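Local coordinates for protein 4-oxalocrotonate decarboxylase NahK (Pseudomonas putida, PDB 5D2K) that catalyses the metal-assisted decarboxylation of 2-oxohex-3-enedioate to 2-oxopent-4-enoate, a step in the breakdown of naphthalene by this bacterium, at residues I136-P144 and R178-L187. The protein carries 1 engineered substitution. Sequence-based numbering, arbitrary orientation. Where two conformers were deposited one is given.
Sequences IAAIDYVIP and RMASLEEVDL
Arg178 opens the contact through its backbone, its carbonyl O lying 3.4 Å from CD of Pro144, where the strand 139-149 of the FAA-hydrolase fold is flanked by the irregular loop 178-187. This strand pairs with strand 112-121 and, by a classic beta bulge, presents both Asp140 and Tyr141 to Val120; the loop follows strand 170-175, which also pairs with 139-149. Met179 is long and flexible enough to lie across Ile143, each in one of two conformers: CG stands anti to its own carbonyl carbon (chi1 -57°), the chain continues extended, and SD passes 3.8 Å from Ile143 CG1 while CE reaches CG2. Its CA also makes a CH...O contact with Val142 O. Ala180, with its small side chain turned from the strand, lends its backbone: Val142 N donates to Ala180 O at 2.8 Å (N-H...O 157°), with the donor N 26° out of the carbonyl plane of Ala180. CB of Tyr141 packs against the same oxygen. At Ser181 the chain turns into the short 3-10 segment 182-184, and Glu184 OE1 receives a weak bond from Ser181 N. The branched, apolar end of Leu182 suits the angle between Ile139, Ile136 and Leu214 of helix 213-225: its CG is anti to its backbone N, and CD2 reaches Ile139 CB at 3.8 Å, with CG2 of Ile136 beside it. Branched Val185, in one of two conformers, meets Val142 tip to tip, CG2 to CG2, and Leu187 slides past Val142 CG1 on its way to Ile117 and Leu214. Between the backbones a water bridges the strand to the loop, donating to Ile139 O at 3.1 Å and accepting from Leu182 N at 2.7 Å.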
loop_
_atom_site.group_PDB
_atom_site.type_symbol
_atom_site.label_atom_id
_atom_site.label_comp_id
_atom_site.label_asym_id
_atom_site.label_seq_id
_atom_site.Cartn_x
_atom_site.Cartn_y
_atom_site.Cartn_z
ATOM N N ILE A 136 13.424 -15.188 1.819
ATOM C CA ILE A 136 14.129 -15.159 0.538
ATOM C C ILE A 136 13.637 -16.215 -0.448
ATOM O O ILE A 136 13.258 -15.884 -1.567
ATOM C CB ILE A 136 15.652 -15.310 0.748
ATOM C CG1 ILE A 136 16.161 -14.162 1.631
ATOM C CG2 ILE A 136 16.370 -15.326 -0.588
ATOM C CD1 ILE A 136 17.561 -14.420 2.227
ATOM N N ALA A 137 13.599 -17.474 -0.025
ATOM C CA ALA A 137 13.239 -18.557 -0.940
ATOM C C ALA A 137 11.759 -18.531 -1.312
ATOM O O ALA A 137 11.353 -19.145 -2.302
ATOM C CB ALA A 137 13.593 -19.887 -0.328
ATOM N N ALA A 138 10.961 -17.829 -0.519
ATOM C CA ALA A 138 9.533 -17.720 -0.792
ATOM C C ALA A 138 9.221 -16.705 -1.900
ATOM O O ALA A 138 8.083 -16.636 -2.358
ATOM C CB ALA A 138 8.787 -17.357 0.481
ATOM N N ILE A 139 10.214 -15.927 -2.336
ATOM C CA ILE A 139 9.985 -14.939 -3.393
ATOM C C ILE A 139 10.089 -15.566 -4.779
ATOM O O ILE A 139 11.118 -16.151 -5.134
ATOM C CB ILE A 139 10.982 -13.771 -3.305
ATOM C CG1 ILE A 139 10.932 -13.131 -1.909
ATOM C CG2 ILE A 139 10.679 -12.730 -4.398
ATOM C CD1 ILE A 139 9.530 -12.727 -1.463
ATOM N N ASP A 140 9.027 -15.425 -5.564
ATOM C CA ASP A 140 8.975 -15.957 -6.927
ATOM C C ASP A 140 9.615 -14.971 -7.893
ATOM O O ASP A 140 10.574 -15.302 -8.590
ATOM C CB ASP A 140 7.509 -16.236 -7.303
ATOM C CG ASP A 140 7.358 -17.195 -8.471
ATOM O OD1 ASP A 140 8.363 -17.495 -9.142
ATOM O OD2 ASP A 140 6.212 -17.640 -8.704
ATOM N N TYR A 141 9.100 -13.750 -7.919
ATOM C CA TYR A 141 9.666 -12.710 -8.776
ATOM C C TYR A 141 9.285 -11.324 -8.248
ATOM O O TYR A 141 8.514 -11.196 -7.288
ATOM C CB TYR A 141 9.208 -12.892 -10.232
ATOM C CG TYR A 141 7.705 -12.949 -10.435
ATOM C CD1 TYR A 141 7.004 -14.144 -10.275
ATOM C CD2 TYR A 141 6.996 -11.817 -10.811
ATOM C CE1 TYR A 141 5.628 -14.202 -10.462
ATOM C CE2 TYR A 141 5.617 -11.862 -11.004
ATOM C CZ TYR A 141 4.945 -13.057 -10.828
ATOM O OH TYR A 141 3.582 -13.099 -11.019
ATOM N N VAL A 142 9.851 -10.293 -8.864
ATOM C CA VAL A 142 9.641 -8.920 -8.421
ATOM C C VAL A 142 8.930 -8.119 -9.515
ATOM O O VAL A 142 9.059 -8.446 -10.696
ATOM C CB VAL A 142 10.975 -8.255 -8.038
ATOM C CG1 VAL A 142 11.761 -9.182 -7.100
ATOM C CG2 VAL A 142 11.784 -7.921 -9.282
ATOM N N ILE A 143 8.168 -7.101 -9.103
ATOM C CA ILE A 143 7.346 -6.297 -10.009
ATOM C C ILE A 143 7.446 -4.807 -9.700
ATOM O O ILE A 143 6.989 -4.371 -8.644
ATOM C CB ILE A 143 5.859 -6.702 -9.921
ATOM C CG1 ILE A 143 5.668 -8.165 -10.334
ATOM C CG2 ILE A 143 4.992 -5.785 -10.773
ATOM C CD1 ILE A 143 4.248 -8.650 -10.140
ATOM N N PRO A 144 8.036 -4.018 -10.621
ATOM C CA PRO A 144 7.998 -2.556 -10.448
ATOM C C PRO A 144 6.554 -2.080 -10.344
ATOM O O PRO A 144 5.737 -2.469 -11.177
ATOM C CB PRO A 144 8.671 -2.036 -11.718
ATOM C CG PRO A 144 9.662 -3.126 -12.067
ATOM C CD PRO A 144 8.874 -4.410 -11.770
ATOM N N ARG A 178 10.017 -4.462 -16.153
ATOM C CA ARG A 178 10.412 -5.864 -16.274
ATOM C C ARG A 178 10.254 -6.638 -14.961
ATOM O O ARG A 178 10.762 -6.201 -13.926
ATOM C CB ARG A 178 11.857 -5.934 -16.779
ATOM C CG ARG A 178 12.057 -5.148 -18.075
ATOM C CD ARG A 178 13.529 -4.937 -18.430
ATOM N NE ARG A 178 14.177 -6.169 -18.867
ATOM C CZ ARG A 178 14.425 -6.476 -20.135
ATOM N NH1 ARG A 178 14.075 -5.637 -21.105
ATOM N NH2 ARG A 178 15.024 -7.622 -20.433
ATOM N N MET A 179 9.589 -7.791 -15.027
ATOM C CA MET A 179 9.184 -8.548 -13.837
ATOM C C MET A 179 10.025 -9.812 -13.645
ATOM O O MET A 179 9.636 -10.893 -14.094
ATOM C CB MET A 179 7.692 -8.906 -13.925
ATOM C CG MET A 179 6.757 -7.695 -14.099
ATOM S SD MET A 179 4.967 -8.013 -14.048
ATOM C CE MET A 179 4.328 -6.418 -14.569
ATOM N N ALA A 180 11.166 -9.674 -12.964
ATOM C CA ALA A 180 12.192 -10.714 -12.950
ATOM C C ALA A 180 12.378 -11.484 -11.639
ATOM O O ALA A 180 11.959 -11.056 -10.570
ATOM C CB ALA A 180 13.511 -10.092 -13.341
ATOM N N SER A 181 13.036 -12.634 -11.747
ATOM C CA SER A 181 13.400 -13.450 -10.590
ATOM C C SER A 181 14.243 -12.681 -9.583
ATOM O O SER A 181 15.050 -11.838 -9.950
ATOM C CB SER A 181 14.166 -14.693 -11.048
ATOM O OG SER A 181 13.357 -15.494 -11.891
ATOM N N LEU A 182 14.056 -12.992 -8.304
ATOM C CA LEU A 182 14.787 -12.296 -7.257
ATOM C C LEU A 182 16.308 -12.382 -7.409
ATOM O O LEU A 182 17.012 -11.414 -7.148
ATOM C CB LEU A 182 14.376 -12.832 -5.882
ATOM C CG LEU A 182 15.075 -12.190 -4.684
ATOM C CD1 LEU A 182 14.829 -10.670 -4.632
ATOM C CD2 LEU A 182 14.622 -12.866 -3.399
ATOM N N GLU A 183 16.844 -13.513 -7.856
ATOM C CA GLU A 183 18.293 -13.676 -7.923
ATOM C C GLU A 183 18.935 -12.726 -8.935
ATOM O O GLU A 183 20.140 -12.474 -8.890
ATOM C CB GLU A 183 18.656 -15.122 -8.262
ATOM C CG GLU A 183 18.404 -15.509 -9.705
ATOM C CD GLU A 183 18.791 -16.948 -9.988
ATOM O OE1 GLU A 183 19.352 -17.601 -9.079
ATOM O OE2 GLU A 183 18.536 -17.427 -11.113
ATOM N N GLU A 184 18.122 -12.204 -9.858
ATOM C CA GLU A 184 18.598 -11.275 -10.888
ATOM C C GLU A 184 18.546 -9.806 -10.471
ATOM O O GLU A 184 19.045 -8.932 -11.183
ATOM C CB GLU A 184 17.766 -11.405 -12.164
ATOM C CG GLU A 184 17.703 -12.773 -12.796
ATOM C CD GLU A 184 16.759 -12.770 -13.987
ATOM O OE1 GLU A 184 15.652 -13.343 -13.888
ATOM O OE2 GLU A 184 17.115 -12.161 -15.016
ATOM N N VAL A 185 17.902 -9.530 -9.345
ATOM C CA VAL A 185 17.637 -8.157 -8.918
ATOM C C VAL A 185 18.078 -7.916 -7.475
ATOM O O VAL A 185 17.638 -8.619 -6.557
ATOM C CB VAL A 185 16.132 -7.806 -9.025
ATOM C CG1 VAL A 185 15.919 -6.301 -8.820
ATOM C CG2 VAL A 185 15.552 -8.259 -10.369
ATOM N N ASP A 186 18.926 -6.917 -7.272
ATOM C CA ASP A 186 19.320 -6.519 -5.928
ATOM C C ASP A 186 18.314 -5.493 -5.416
ATOM O O ASP A 186 18.350 -4.329 -5.815
ATOM C CB ASP A 186 20.740 -5.944 -5.933
ATOM C CG ASP A 186 21.278 -5.666 -4.532
ATOM O OD1 ASP A 186 20.502 -5.280 -3.635
ATOM O OD2 ASP A 186 22.503 -5.829 -4.329
ATOM N N LEU A 187 17.407 -5.921 -4.548
ATOM C CA LEU A 187 16.355 -5.018 -4.081
ATOM C C LEU A 187 16.874 -3.949 -3.133
ATOM O O LEU A 187 16.214 -2.929 -2.929
ATOM C CB LEU A 187 15.238 -5.808 -3.397
ATOM C CG LEU A 187 14.502 -6.771 -4.328
ATOM C CD1 LEU A 187 13.395 -7.497 -3.567
ATOM C CD2 LEU A 187 13.937 -6.035 -5.550
HETATM O O HOH W 1 12.885 -15.338 -7.601
#